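Local coordinates for protein N5-carboxyaminoimidazole ribonucleotide synthetase (Bacillus anthracis, PDB 3QFF) that catalyses the ATP-dependent carboxylation of 5-aminoimidazole ribonucleotide with bicarbonate, giving N5-carboxyaminoimidazole ribonucleotide in purine biosynthesis, at residues H284-Q287 against S293-G296; A215-V220 against H280-Y285; A119-G124 against A128-V133; E261-A266 against Y271-A276. All coordinates share one frame; numbering follows the deposited sequence.

Contact 1. Residues H284-Q287 against S293-G296; sequences HYTQ and SQFG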
loop_
_atom_site.group_PDB
_atom_site.type_symbol
_atom_site.label_atom_id
_atom_site.label_comp_id
_atom_site.label_asym_id
_atom_site.label_seq_id
_atom_site.Cartn_x
_atom_site.Cartn_y
_atom_site.Cartn_z
ATOM N N HIS A 284 9.730 -6.945 -4.993
ATOM C CA HIS A 284 9.346 -5.689 -4.313
ATOM C C HIS A 284 8.852 -4.606 -5.273
ATOM O O HIS A 284 8.063 -3.727 -4.878
ATOM C CB HIS A 284 10.510 -5.129 -3.478
ATOM C CG HIS A 284 10.898 -5.980 -2.309
ATOM N ND1 HIS A 284 10.109 -7.002 -1.827
ATOM C CD2 HIS A 284 11.978 -5.918 -1.491
ATOM C CE1 HIS A 284 10.700 -7.557 -0.784
ATOM N NE2 HIS A 284 11.833 -6.912 -0.554
ATOM N N TYR A 285 9.315 -4.667 -6.525
ATOM C CA TYR A 285 8.814 -3.753 -7.559
ATOM C C TYR A 285 7.286 -3.738 -7.649
ATOM O O TYR A 285 6.706 -2.724 -8.020
ATOM C CB TYR A 285 9.394 -4.105 -8.936
ATOM C CG TYR A 285 8.760 -5.308 -9.603
ATOM C CD1 TYR A 285 9.263 -6.597 -9.402
ATOM C CD2 TYR A 285 7.673 -5.149 -10.471
ATOM C CE1 TYR A 285 8.689 -7.703 -10.038
ATOM C CE2 TYR A 285 7.090 -6.237 -11.100
ATOM C CZ TYR A 285 7.606 -7.509 -10.888
ATOM O OH TYR A 285 7.015 -8.568 -11.518
ATOM N N THR A 286 6.646 -4.865 -7.330
ATOM C CA THR A 286 5.194 -5.004 -7.488
ATOM C C THR A 286 4.402 -4.044 -6.588
ATOM O O THR A 286 3.242 -3.762 -6.870
ATOM C CB THR A 286 4.696 -6.426 -7.159
ATOM O OG1 THR A 286 5.056 -6.765 -5.805
ATOM C CG2 THR A 286 5.281 -7.437 -8.131
ATOM N N GLN A 287 5.024 -3.580 -5.504
ATOM C CA GLN A 287 4.375 -2.676 -4.550
ATOM C C GLN A 287 3.948 -1.366 -5.173
ATOM O O GLN A 287 2.978 -0.758 -4.731
ATOM C CB GLN A 287 5.323 -2.339 -3.400
ATOM C CG GLN A 287 5.445 -3.424 -2.340
ATOM C CD GLN A 287 6.286 -2.948 -1.189
ATOM O OE1 GLN A 287 7.430 -2.487 -1.370
ATOM N NE2 GLN A 287 5.722 -3.017 0.004
ATOM N N SER A 293 0.339 -5.996 -5.192
ATOM C CA SER A 293 1.700 -6.360 -4.806
ATOM C C SER A 293 1.830 -7.855 -4.520
ATOM O O SER A 293 0.840 -8.528 -4.218
ATOM C CB SER A 293 2.154 -5.559 -3.591
ATOM O OG SER A 293 1.677 -6.149 -2.404
ATOM N N GLN A 294 3.051 -8.384 -4.593
ATOM C CA GLN A 294 3.275 -9.772 -4.180
ATOM C C GLN A 294 2.762 -10.046 -2.765
ATOM O O GLN A 294 2.352 -11.178 -2.446
ATOM C CB GLN A 294 4.756 -10.146 -4.313
ATOM C CG GLN A 294 5.693 -9.418 -3.352
ATOM C CD GLN A 294 7.136 -9.905 -3.441
ATOM O OE1 GLN A 294 7.407 -11.030 -3.872
ATOM N NE2 GLN A 294 8.066 -9.069 -2.988
ATOM N N PHE A 295 2.791 -9.003 -1.920
ATOM C CA PHE A 295 2.322 -9.097 -0.538
ATOM C C PHE A 295 0.804 -9.184 -0.412
ATOM O O PHE A 295 0.281 -10.057 0.314
ATOM C CB PHE A 295 2.910 -7.950 0.324
ATOM C CG PHE A 295 4.416 -7.948 0.338
ATOM C CD1 PHE A 295 5.147 -7.054 -0.445
ATOM C CD2 PHE A 295 5.093 -8.900 1.093
ATOM C CE1 PHE A 295 6.546 -7.103 -0.444
ATOM C CE2 PHE A 295 6.479 -8.971 1.100
ATOM C CZ PHE A 295 7.213 -8.067 0.329
ATOM N N GLY A 296 0.098 -8.280 -1.094
ATOM C CA GLY A 296 -1.365 -8.383 -1.187
ATOM C C GLY A 296 -1.791 -9.717 -1.790
ATOM O O GLY A 296 -2.801 -10.304 -1.365
#

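Contact 2. Residues A215-V220 against H280-Y285; sequences AENIHV and HNSGHY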
loop_
_atom_site.group_PDB
_atom_site.type_symbol
_atom_site.label_atom_id
_atom_site.label_comp_id
_atom_site.label_asym_id
_atom_site.label_seq_id
_atom_site.Cartn_x
_atom_site.Cartn_y
_atom_site.Cartn_z
ATOM N N ALA A 215 11.098 -10.210 -14.238
ATOM C CA ALA A 215 12.021 -9.169 -13.795
ATOM C C ALA A 215 13.446 -9.585 -14.129
ATOM O O ALA A 215 13.816 -10.741 -13.938
ATOM C CB ALA A 215 11.897 -8.947 -12.300
ATOM N N GLU A 216 14.231 -8.637 -14.633
ATOM C CA GLU A 216 15.670 -8.838 -14.825
ATOM C C GLU A 216 16.387 -8.404 -13.550
ATOM O O GLU A 216 16.221 -7.263 -13.096
ATOM C CB GLU A 216 16.160 -8.051 -16.049
ATOM C CG GLU A 216 17.674 -7.764 -16.085
ATOM C CD GLU A 216 18.070 -6.818 -17.231
ATOM O OE1 GLU A 216 17.180 -6.336 -17.957
ATOM O OE2 GLU A 216 19.279 -6.552 -17.401
ATOM N N ASN A 217 17.189 -9.307 -12.980
ATOM C CA ASN A 217 17.847 -9.053 -11.705
ATOM C C ASN A 217 19.348 -8.874 -11.800
ATOM O O ASN A 217 20.038 -9.697 -12.411
ATOM C CB ASN A 217 17.531 -10.181 -10.726
ATOM C CG ASN A 217 16.061 -10.316 -10.489
ATOM O OD1 ASN A 217 15.355 -9.317 -10.371
ATOM N ND2 ASN A 217 15.575 -11.548 -10.448
ATOM N N ILE A 218 19.838 -7.808 -11.171
ATOM C CA ILE A 218 21.267 -7.517 -11.139
ATOM C C ILE A 218 21.808 -7.731 -9.724
ATOM O O ILE A 218 21.409 -7.034 -8.777
ATOM C CB ILE A 218 21.584 -6.092 -11.734
ATOM C CG1 ILE A 218 21.026 -5.993 -13.165
ATOM C CG2 ILE A 218 23.105 -5.802 -11.687
ATOM C CD1 ILE A 218 21.357 -4.709 -13.942
ATOM N N HIS A 219 22.688 -8.727 -9.586
ATOM C CA HIS A 219 23.335 -9.050 -8.315
ATOM C C HIS A 219 24.750 -8.477 -8.249
ATOM O O HIS A 219 25.436 -8.386 -9.271
ATOM C CB HIS A 219 23.380 -10.563 -8.076
ATOM C CG HIS A 219 22.027 -11.186 -7.950
ATOM N ND1 HIS A 219 21.294 -11.592 -9.043
ATOM C CD2 HIS A 219 21.261 -11.447 -6.864
ATOM C CE1 HIS A 219 20.137 -12.084 -8.635
ATOM N NE2 HIS A 219 20.090 -12.003 -7.318
ATOM N N VAL A 220 25.160 -8.101 -7.040
ATOM C CA VAL A 220 26.491 -7.561 -6.747
ATOM C C VAL A 220 26.908 -8.103 -5.385
ATOM O O VAL A 220 26.175 -7.951 -4.408
ATOM C CB VAL A 220 26.480 -5.998 -6.735
ATOM C CG1 VAL A 220 27.691 -5.422 -5.972
ATOM C CG2 VAL A 220 26.430 -5.447 -8.146
ATOM N N HIS A 280 9.626 -12.395 -2.199
ATOM C CA HIS A 280 11.033 -12.395 -2.468
ATOM C C HIS A 280 11.458 -10.970 -2.799
ATOM O O HIS A 280 10.646 -10.164 -3.264
ATOM C CB HIS A 280 11.263 -13.339 -3.651
ATOM C CG HIS A 280 12.695 -13.632 -3.939
ATOM N ND1 HIS A 280 13.410 -12.948 -4.901
ATOM C CD2 HIS A 280 13.539 -14.557 -3.428
ATOM C CE1 HIS A 280 14.638 -13.433 -4.959
ATOM N NE2 HIS A 280 14.741 -14.417 -4.082
ATOM N N ASN A 281 12.730 -10.668 -2.554
ATOM C CA ASN A 281 13.313 -9.336 -2.825
ATOM C C ASN A 281 13.141 -8.897 -4.292
ATOM O O ASN A 281 12.916 -7.713 -4.571
ATOM C CB ASN A 281 14.797 -9.353 -2.433
ATOM C CG ASN A 281 15.407 -7.961 -2.252
ATOM O OD1 ASN A 281 14.843 -6.926 -2.629
ATOM N ND2 ASN A 281 16.581 -7.943 -1.660
ATOM N N SER A 282 13.230 -9.849 -5.221
ATOM C CA SER A 282 13.070 -9.557 -6.649
ATOM C C SER A 282 11.607 -9.241 -7.065
ATOM O O SER A 282 11.352 -8.932 -8.218
ATOM C CB SER A 282 13.702 -10.667 -7.516
ATOM O OG SER A 282 12.937 -11.869 -7.517
ATOM N N GLY A 283 10.671 -9.307 -6.112
ATOM C CA GLY A 283 9.269 -8.950 -6.324
ATOM C C GLY A 283 8.817 -7.657 -5.650
ATOM O O GLY A 283 7.636 -7.299 -5.715
ATOM N N HIS A 284 9.730 -6.945 -4.993
ATOM C CA HIS A 284 9.346 -5.689 -4.313
ATOM C C HIS A 284 8.852 -4.606 -5.273
ATOM O O HIS A 284 8.063 -3.727 -4.878
ATOM C CB HIS A 284 10.510 -5.129 -3.478
ATOM C CG HIS A 284 10.898 -5.980 -2.309
ATOM N ND1 HIS A 284 10.109 -7.002 -1.827
ATOM C CD2 HIS A 284 11.978 -5.918 -1.491
ATOM C CE1 HIS A 284 10.700 -7.557 -0.784
ATOM N NE2 HIS A 284 11.833 -6.912 -0.554
ATOM N N TYR A 285 9.315 -4.667 -6.525
ATOM C CA TYR A 285 8.814 -3.753 -7.559
ATOM C C TYR A 285 7.286 -3.738 -7.649
ATOM O O TYR A 285 6.706 -2.724 -8.020
ATOM C CB TYR A 285 9.394 -4.105 -8.936
ATOM C CG TYR A 285 8.760 -5.308 -9.603
ATOM C CD1 TYR A 285 9.263 -6.597 -9.402
ATOM C CD2 TYR A 285 7.673 -5.149 -10.471
ATOM C CE1 TYR A 285 8.689 -7.703 -10.038
ATOM C CE2 TYR A 285 7.090 -6.237 -11.100
ATOM C CZ TYR A 285 7.606 -7.509 -10.888
ATOM O OH TYR A 285 7.015 -8.568 -11.518
#

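Contact 3. Residues A119-G124 against A128-V133; sequences AIEKAG and ATYRLV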
loop_
_atom_site.group_PDB
_atom_site.type_symbol
_atom_site.label_atom_id
_atom_site.label_comp_id
_atom_site.label_asym_id
_atom_site.label_seq_id
_atom_site.Cartn_x
_atom_site.Cartn_y
_atom_site.Cartn_z
ATOM N N ALA A 119 13.611 -31.961 -7.699
ATOM C CA ALA A 119 12.196 -31.645 -7.763
ATOM C C ALA A 119 11.902 -30.895 -9.057
ATOM O O ALA A 119 10.920 -31.199 -9.739
ATOM C CB ALA A 119 11.749 -30.834 -6.548
ATOM N N ILE A 120 12.765 -29.937 -9.404
ATOM C CA ILE A 120 12.586 -29.164 -10.651
ATOM C C ILE A 120 12.619 -30.086 -11.881
ATOM O O ILE A 120 11.737 -30.035 -12.727
ATOM C CB ILE A 120 13.634 -28.021 -10.781
ATOM C CG1 ILE A 120 13.387 -26.946 -9.711
ATOM C CG2 ILE A 120 13.589 -27.387 -12.176
ATOM C CD1 ILE A 120 14.549 -25.943 -9.542
ATOM N N GLU A 121 13.640 -30.935 -11.960
ATOM C CA GLU A 121 13.775 -31.866 -13.079
ATOM C C GLU A 121 12.615 -32.848 -13.153
ATOM O O GLU A 121 12.132 -33.154 -14.230
ATOM C CB GLU A 121 15.078 -32.626 -12.963
ATOM C CG GLU A 121 16.280 -31.748 -13.168
ATOM C CD GLU A 121 17.513 -32.550 -13.482
ATOM O OE1 GLU A 121 17.842 -33.437 -12.676
ATOM O OE2 GLU A 121 18.140 -32.290 -14.535
ATOM N N LYS A 122 12.169 -33.334 -11.996
ATOM C CA LYS A 122 11.016 -34.240 -11.941
ATOM C C LYS A 122 9.732 -33.543 -12.373
ATOM O O LYS A 122 8.812 -34.190 -12.851
ATOM C CB LYS A 122 10.875 -34.863 -10.550
ATOM C CG LYS A 122 11.984 -35.879 -10.260
ATOM C CD LYS A 122 11.937 -36.422 -8.825
ATOM C CE LYS A 122 13.178 -37.272 -8.533
ATOM N NZ LYS A 122 13.134 -37.893 -7.172
ATOM N N ALA A 123 9.684 -32.222 -12.220
ATOM C CA ALA A 123 8.571 -31.422 -12.726
ATOM C C ALA A 123 8.677 -31.157 -14.233
ATOM O O ALA A 123 7.786 -30.537 -14.808
ATOM C CB ALA A 123 8.471 -30.096 -11.955
ATOM N N GLY A 124 9.768 -31.610 -14.857
ATOM C CA GLY A 124 9.953 -31.505 -16.313
ATOM C C GLY A 124 10.672 -30.246 -16.806
ATOM O O GLY A 124 10.574 -29.899 -17.982
ATOM N N ALA A 128 20.884 -26.447 -14.775
ATOM C CA ALA A 128 22.284 -26.720 -15.115
ATOM C C ALA A 128 22.629 -28.117 -14.623
ATOM O O ALA A 128 22.130 -28.566 -13.581
ATOM C CB ALA A 128 23.193 -25.714 -14.468
ATOM N N THR A 129 23.482 -28.798 -15.376
ATOM C CA THR A 129 23.865 -30.152 -15.038
ATOM C C THR A 129 24.646 -30.110 -13.717
ATOM O O THR A 129 25.397 -29.165 -13.449
ATOM C CB THR A 129 24.599 -30.825 -16.217
ATOM O OG1 THR A 129 25.453 -29.874 -16.841
ATOM C CG2 THR A 129 23.604 -31.258 -17.280
ATOM N N TYR A 130 24.386 -31.079 -12.850
ATOM C CA TYR A 130 24.849 -30.994 -11.470
ATOM C C TYR A 130 25.142 -32.378 -10.908
ATOM O O TYR A 130 24.603 -33.378 -11.396
ATOM C CB TYR A 130 23.802 -30.272 -10.600
ATOM C CG TYR A 130 22.478 -31.020 -10.491
ATOM C CD1 TYR A 130 21.544 -30.984 -11.524
ATOM C CD2 TYR A 130 22.171 -31.785 -9.357
ATOM C CE1 TYR A 130 20.329 -31.680 -11.435
ATOM C CE2 TYR A 130 20.963 -32.483 -9.263
ATOM C CZ TYR A 130 20.053 -32.427 -10.303
ATOM O OH TYR A 130 18.863 -33.125 -10.216
ATOM N N ARG A 131 26.003 -32.415 -9.887
ATOM C CA ARG A 131 26.343 -33.644 -9.165
ATOM C C ARG A 131 26.386 -33.400 -7.666
ATOM O O ARG A 131 26.945 -32.396 -7.198
ATOM C CB ARG A 131 27.717 -34.186 -9.591
ATOM C CG ARG A 131 27.855 -34.588 -11.046
ATOM C CD ARG A 131 27.016 -35.802 -11.418
ATOM N NE ARG A 131 27.265 -36.190 -12.807
ATOM C CZ ARG A 131 26.543 -35.803 -13.855
ATOM N NH1 ARG A 131 25.484 -35.009 -13.705
ATOM N NH2 ARG A 131 26.885 -36.225 -15.064
ATOM N N LEU A 132 25.821 -34.338 -6.910
ATOM C CA LEU A 132 25.907 -34.293 -5.452
ATOM C C LEU A 132 27.346 -34.573 -5.020
ATOM O O LEU A 132 27.983 -35.482 -5.554
ATOM C CB LEU A 132 24.965 -35.330 -4.833
ATOM C CG LEU A 132 24.892 -35.376 -3.314
ATOM C CD1 LEU A 132 24.214 -34.108 -2.771
ATOM C CD2 LEU A 132 24.184 -36.665 -2.844
ATOM N N VAL A 133 27.849 -33.787 -4.065
ATOM C CA VAL A 133 29.198 -33.983 -3.530
ATOM C C VAL A 133 29.146 -34.128 -2.008
ATOM O O VAL A 133 28.885 -33.159 -1.270
ATOM C CB VAL A 133 30.179 -32.849 -3.960
ATOM C CG1 VAL A 133 31.538 -32.979 -3.245
ATOM C CG2 VAL A 133 30.372 -32.864 -5.474
#

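Contact 4. Residues E261-A266 against Y271-A276; sequences EMFATA and YINELA. With ADP (adenosine-5'-diphosphate), chain C.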
loop_
_atom_site.group_PDB
_atom_site.type_symbol
_atom_site.label_atom_id
_atom_site.label_comp_id
_atom_site.label_asym_id
_atom_site.label_seq_id
_atom_site.Cartn_x
_atom_site.Cartn_y
_atom_site.Cartn_z
ATOM N N GLU A 261 13.896 -18.182 -9.600
ATOM C CA GLU A 261 15.049 -17.492 -10.174
ATOM C C GLU A 261 15.660 -18.337 -11.267
ATOM O O GLU A 261 15.772 -19.550 -11.124
ATOM C CB GLU A 261 16.091 -17.141 -9.113
ATOM C CG GLU A 261 15.589 -16.097 -8.111
ATOM C CD GLU A 261 16.699 -15.619 -7.194
ATOM O OE1 GLU A 261 16.886 -16.229 -6.120
ATOM O OE2 GLU A 261 17.401 -14.645 -7.560
ATOM N N MET A 262 16.060 -17.667 -12.342
ATOM C CA MET A 262 16.410 -18.302 -13.603
ATOM C C MET A 262 17.608 -17.624 -14.250
ATOM O O MET A 262 17.855 -16.454 -13.993
ATOM C CB MET A 262 15.222 -18.217 -14.565
ATOM C CG MET A 262 14.052 -19.136 -14.199
ATOM S SD MET A 262 12.563 -18.784 -15.168
ATOM C CE MET A 262 11.697 -17.694 -14.061
ATOM N N PHE A 263 18.350 -18.384 -15.059
ATOM C CA PHE A 263 19.379 -17.861 -15.961
ATOM C C PHE A 263 18.864 -17.925 -17.410
ATOM O O PHE A 263 18.372 -18.974 -17.873
ATOM C CB PHE A 263 20.677 -18.685 -15.878
ATOM C CG PHE A 263 21.258 -18.832 -14.487
ATOM C CD1 PHE A 263 21.504 -20.095 -13.967
ATOM C CD2 PHE A 263 21.598 -17.719 -13.720
ATOM C CE1 PHE A 263 22.067 -20.258 -12.700
ATOM C CE2 PHE A 263 22.154 -17.870 -12.444
ATOM C CZ PHE A 263 22.387 -19.143 -11.933
ATOM N N ALA A 264 18.977 -16.804 -18.119
ATOM C CA ALA A 264 18.579 -16.707 -19.515
ATOM C C ALA A 264 19.817 -16.533 -20.393
ATOM O O ALA A 264 20.637 -15.645 -20.145
ATOM C CB ALA A 264 17.619 -15.540 -19.703
ATOM N N THR A 265 19.967 -17.383 -21.406
ATOM C CA THR A 265 21.142 -17.292 -22.283
ATOM C C THR A 265 20.876 -16.395 -23.490
ATOM O O THR A 265 19.730 -16.009 -23.748
ATOM C CB THR A 265 21.644 -18.677 -22.761
ATOM O OG1 THR A 265 20.717 -19.226 -23.710
ATOM C CG2 THR A 265 21.846 -19.623 -21.570
ATOM N N ALA A 266 21.940 -16.047 -24.211
ATOM C CA ALA A 266 21.812 -15.308 -25.467
ATOM C C ALA A 266 21.020 -16.136 -26.477
ATOM O O ALA A 266 20.143 -15.608 -27.169
ATOM C CB ALA A 266 23.186 -14.942 -26.012
ATOM N N TYR A 271 17.483 -21.697 -17.721
ATOM C CA TYR A 271 17.747 -22.684 -16.676
ATOM C C TYR A 271 17.249 -22.171 -15.332
ATOM O O TYR A 271 17.469 -21.002 -14.994
ATOM C CB TYR A 271 19.240 -23.034 -16.622
ATOM C CG TYR A 271 19.727 -23.643 -17.931
ATOM C CD1 TYR A 271 20.345 -22.854 -18.910
ATOM C CD2 TYR A 271 19.521 -24.995 -18.207
ATOM C CE1 TYR A 271 20.771 -23.409 -20.133
ATOM C CE2 TYR A 271 19.941 -25.563 -19.417
ATOM C CZ TYR A 271 20.569 -24.765 -20.373
ATOM O OH TYR A 271 20.971 -25.332 -21.570
ATOM N N ILE A 272 16.571 -23.038 -14.577
ATOM C CA ILE A 272 16.084 -22.676 -13.246
ATOM C C ILE A 272 17.229 -22.767 -12.238
ATOM O O ILE A 272 17.872 -23.808 -12.125
ATOM C CB ILE A 272 14.920 -23.584 -12.755
ATOM C CG1 ILE A 272 13.875 -23.833 -13.860
ATOM C CG2 ILE A 272 14.289 -22.992 -11.496
ATOM C CD1 ILE A 272 13.105 -22.592 -14.337
ATOM N N ASN A 273 17.463 -21.685 -11.506
ATOM C CA ASN A 273 18.556 -21.618 -10.528
ATOM C C ASN A 273 18.102 -22.043 -9.131
ATOM O O ASN A 273 18.623 -23.009 -8.568
ATOM C CB ASN A 273 19.146 -20.194 -10.499
ATOM C CG ASN A 273 20.250 -20.017 -9.444
ATOM O OD1 ASN A 273 21.192 -20.806 -9.360
ATOM N ND2 ASN A 273 20.157 -18.932 -8.676
ATOM N N GLU A 274 17.150 -21.305 -8.564
ATOM C CA GLU A 274 16.613 -21.632 -7.242
ATOM C C GLU A 274 15.178 -21.164 -7.041
ATOM O O GLU A 274 14.664 -20.354 -7.818
ATOM C CB GLU A 274 17.529 -21.133 -6.112
ATOM C CG GLU A 274 17.773 -19.637 -6.072
ATOM C CD GLU A 274 18.778 -19.261 -4.996
ATOM O OE1 GLU A 274 19.509 -20.157 -4.529
ATOM O OE2 GLU A 274 18.836 -18.071 -4.610
ATOM N N LEU A 275 14.541 -21.698 -6.002
ATOM C CA LEU A 275 13.158 -21.379 -5.660
ATOM C C LEU A 275 13.077 -20.809 -4.249
ATOM O O LEU A 275 13.833 -21.215 -3.376
ATOM C CB LEU A 275 12.297 -22.636 -5.736
ATOM C CG LEU A 275 12.332 -23.450 -7.026
ATOM C CD1 LEU A 275 11.513 -24.746 -6.889
ATOM C CD2 LEU A 275 11.841 -22.613 -8.207
ATOM N N ALA A 276 12.165 -19.875 -4.026
ATOM C CA ALA A 276 11.908 -19.379 -2.677
ATOM C C ALA A 276 10.404 -19.387 -2.466
ATOM O O ALA A 276 9.683 -18.711 -3.193
ATOM C CB ALA A 276 12.505 -17.962 -2.492
HETATM P PB ADP C . 22.649 -17.880 -3.471
HETATM O O1B ADP C . 23.729 -17.498 -2.485
HETATM O O2B ADP C . 21.704 -18.933 -2.933
HETATM O O3B ADP C . 21.971 -16.689 -4.105
HETATM P PA ADP C . 23.006 -18.846 -6.200
HETATM O O1A ADP C . 21.822 -17.963 -6.534
HETATM O O2A ADP C . 22.954 -20.329 -6.490
HETATM O O3A ADP C . 23.463 -18.637 -4.657
HETATM O "O5'" ADP C . 24.277 -18.284 -7.009
HETATM C "C5'" ADP C . 24.795 -16.990 -6.711
HETATM C "C4'" ADP C . 25.289 -16.338 -7.993
HETATM O "O4'" ADP C . 26.295 -17.163 -8.585
HETATM C "C3'" ADP C . 24.180 -16.196 -9.024
HETATM O "O3'" ADP C . 23.595 -14.891 -8.976
HETATM C "C2'" ADP C . 24.864 -16.465 -10.349
HETATM O "O2'" ADP C . 25.266 -15.230 -10.948
HETATM C "C1'" ADP C . 26.108 -17.268 -10.000
HETATM N N9 ADP C . 25.922 -18.694 -10.388
HETATM C C8 ADP C . 25.430 -19.673 -9.598
HETATM N N7 ADP C . 25.391 -20.861 -10.251
HETATM C C5 ADP C . 25.869 -20.657 -11.490
HETATM C C6 ADP C . 26.101 -21.492 -12.697
HETATM N N6 ADP C . 25.808 -22.816 -12.704
HETATM N N1 ADP C . 26.617 -20.878 -13.792
HETATM C C2 ADP C . 26.913 -19.564 -13.805
HETATM N N3 ADP C . 26.726 -18.754 -12.748
HETATM C C4 ADP C . 26.220 -19.229 -11.580
#

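Contact 1. Residues H284-Q287 against S293-G296
Thr286 and Gln294 meet in a buried, partly polar contact between the short helix 286-289 and the first turn of helix 294-303, which follows it in the chain. The bond between them runs from Gln294 N to Thr286 OG1, 2.8 Å long and almost straight at 170°. OG1 sits between its own backbone N and carbonyl carbon (chi1 58°), a torsion that turns the hydroxyl toward the start of the second helix; Gly283 O is its other partner. Next to this bond, Ser293 CB packs 3.8 Å from Gln287 CA. Ser293 is the N-cap of helix 294-303: its OG takes a straight bond of 3.0 Å from Gly296 N and a weak one from Phe295 N. The amides of Gln294, Phe295 and Gly296 are thus met by two hydroxyl oxygens, Thr286 OG1 for the first and Ser293 OG for the other two. The extended side chain of Gln294 brings NE2 to 3.1 Å from His284 ND1, with the amide and imidazole planes 70° apart; the hydrogen bond of Gln294 NE2 goes to His280 O. His284 and Phe295 meet rim to rim: His284 CE1 lies in the plane of the phenyl ring at its edge, 3.7 Å from Phe295 CZ. Met28 of helix 24-35 touches His284, Gln287 and Phe295, and His284 also stacks on His357 of strand 354-361.

Contact 2. Residues A215-V220 against H280-Y285
Asn217 reaches from strand 209-220 to Ser282, and it shares the strand's side of this contact about equally with Ala215. Its CB points toward the 280-285 turn, with CG anti to the carbonyl carbon (chi1 -59°), and CG comes to 3.8 Å from Ser282 CB. At the tip the amide forks: Asn217 OD1 and Asn217 ND2 each lie 3.6 Å from Ser282 CB, and the serine methylene sits obliquely above the outer end of the amide. Both polar atoms find partners on neighbouring strands, OD1 with Ser227 OG and ND2 with Ser198 OG. Ser198 OG also bonds to Ser282 OG, linking strand and turn through a third residue. Residues 281-283 form a 3-10 turn that follows strand 270-276 and packs on one face of the large antiparallel sheet that the ATP-grasp strands share with C-terminal strands. Within it Gly283 N bonds to His280 O at 3.0 Å. His280 ND1 accepts from Ser282 N at 3.1 Å, the donor tilted 34° out of the imidazole plane, and lies 2.9 Å from Ser282 OG in a second hydrogen bond. Two residues before Asn217 and on the same face of the strand, Ala215 CB sits 4.1 Å from Ser282 O. The same methyl group meets Tyr285 CE1 obliquely, while Ser282 O lies in the plane of the tyrosine ring at its edge.

Contact 3. Residues A119-G124 against A128-V133
Glu121 and Tyr130 make this small surface contact between them, approaching from opposite directions across the turn that joins helix 113-122 to strand 130-133. The Tyr130 OH lies 2.7 Å from Glu121 OE1. The carboxylate comes up to the edge of the phenol ring, with its CD in the ring plane and OE1 3.3 Å from Tyr130 CE1, while the plane of the carboxylate is turned 60° from the ring. Tyr130 CG stands between its backbone N and carbonyl carbon (chi1 64°), which directs the ring back toward the helix. Asn118 OD1, one turn earlier on that helix, is also a partner of the phenol oxygen. Just beyond Glu121 the helix ends in a Schellman motif, in which Gly124, with positive phi, gives its N to Glu121 O at 2.9 Å. The chain then turns into strand 130-133, an edge strand of the four-stranded antiparallel sheet in the ATP-grasp region. With one phenol proton and two oxygens within its reach, the hydroxyl can donate to either; a charged carboxylate would probably draw the proton, although its exposure to solvent should soften that pull.

Contact 4. Residues E261-A266 against Y271-A276
Glu261 O is gripped by two amides of the facing strand, Asn273 N at 2.8 Å and, weakly, Glu274 N at 3.4 Å. Two residues thus face one, a classic beta bulge in the antiparallel hairpin of strands 256-264 and 270-276. The bulge is completed by Glu261 N to Glu274 O at 2.9 Å; beyond it, Phe263 and Tyr271 form a regular hydrogen-bonded pair, with Phe263 N to Tyr271 O at 2.8 Å. Between them Met262 and Ile272 lie side by side on the opposite face of the sheet, Met262 CG 3.6 Å from Ile272 CD1. The bulge turns Asn273 toward the nucleotide. Its CG is trans to the backbone N (chi1 177°), and ND2 gives a bond of 2.9 Å, 162° at the hydrogen, to O1A on the alpha-phosphate of ADP. Asn273 CB rests over one face of the Phe263 ring in a CH-pi contact, and Phe263 CE2 touches ADP C2' at 3.7 Å. Glu261 and Glu274 point the same way and bring two carboxylate oxygens, OE1 and OE2 respectively, within 3.1 Å, a like-charge approach that a metal ion would probably relieve, as in relatives; Glu274 OE1 has a salt bridge to Arg113. Phe263, Asn273 and Glu274 belong to the ADP pocket, and Glu261 facing an asparagine-glutamate pair on the next strand is consistent with the magnesium-nucleotide site of ATP-grasp enzymes.

In the fold
Contacts 1, 2 and 4 are buried, whereas contact 3 lies at the surface. Contacts 1 and 2 share His284 and Tyr285 and join through Gln294 NE2 and His280 O, so one turn serves both helix 294-303 and strand 209-220. Contacts 2 and 4 reach the same large sheet, where His219 and His280 pack against Glu261. Contact 4 also touches contact 3, with Ile120 of helix 113-122 resting on Ile272 and Leu275. The chemistry differs accordingly: backbone pairing and nucleotide binding in contact 4, helix capping in contact 1, packing of an amide on a serine methylene, tied through Ser198, in contact 2, and a single phenol-carboxylate pair in contact 3.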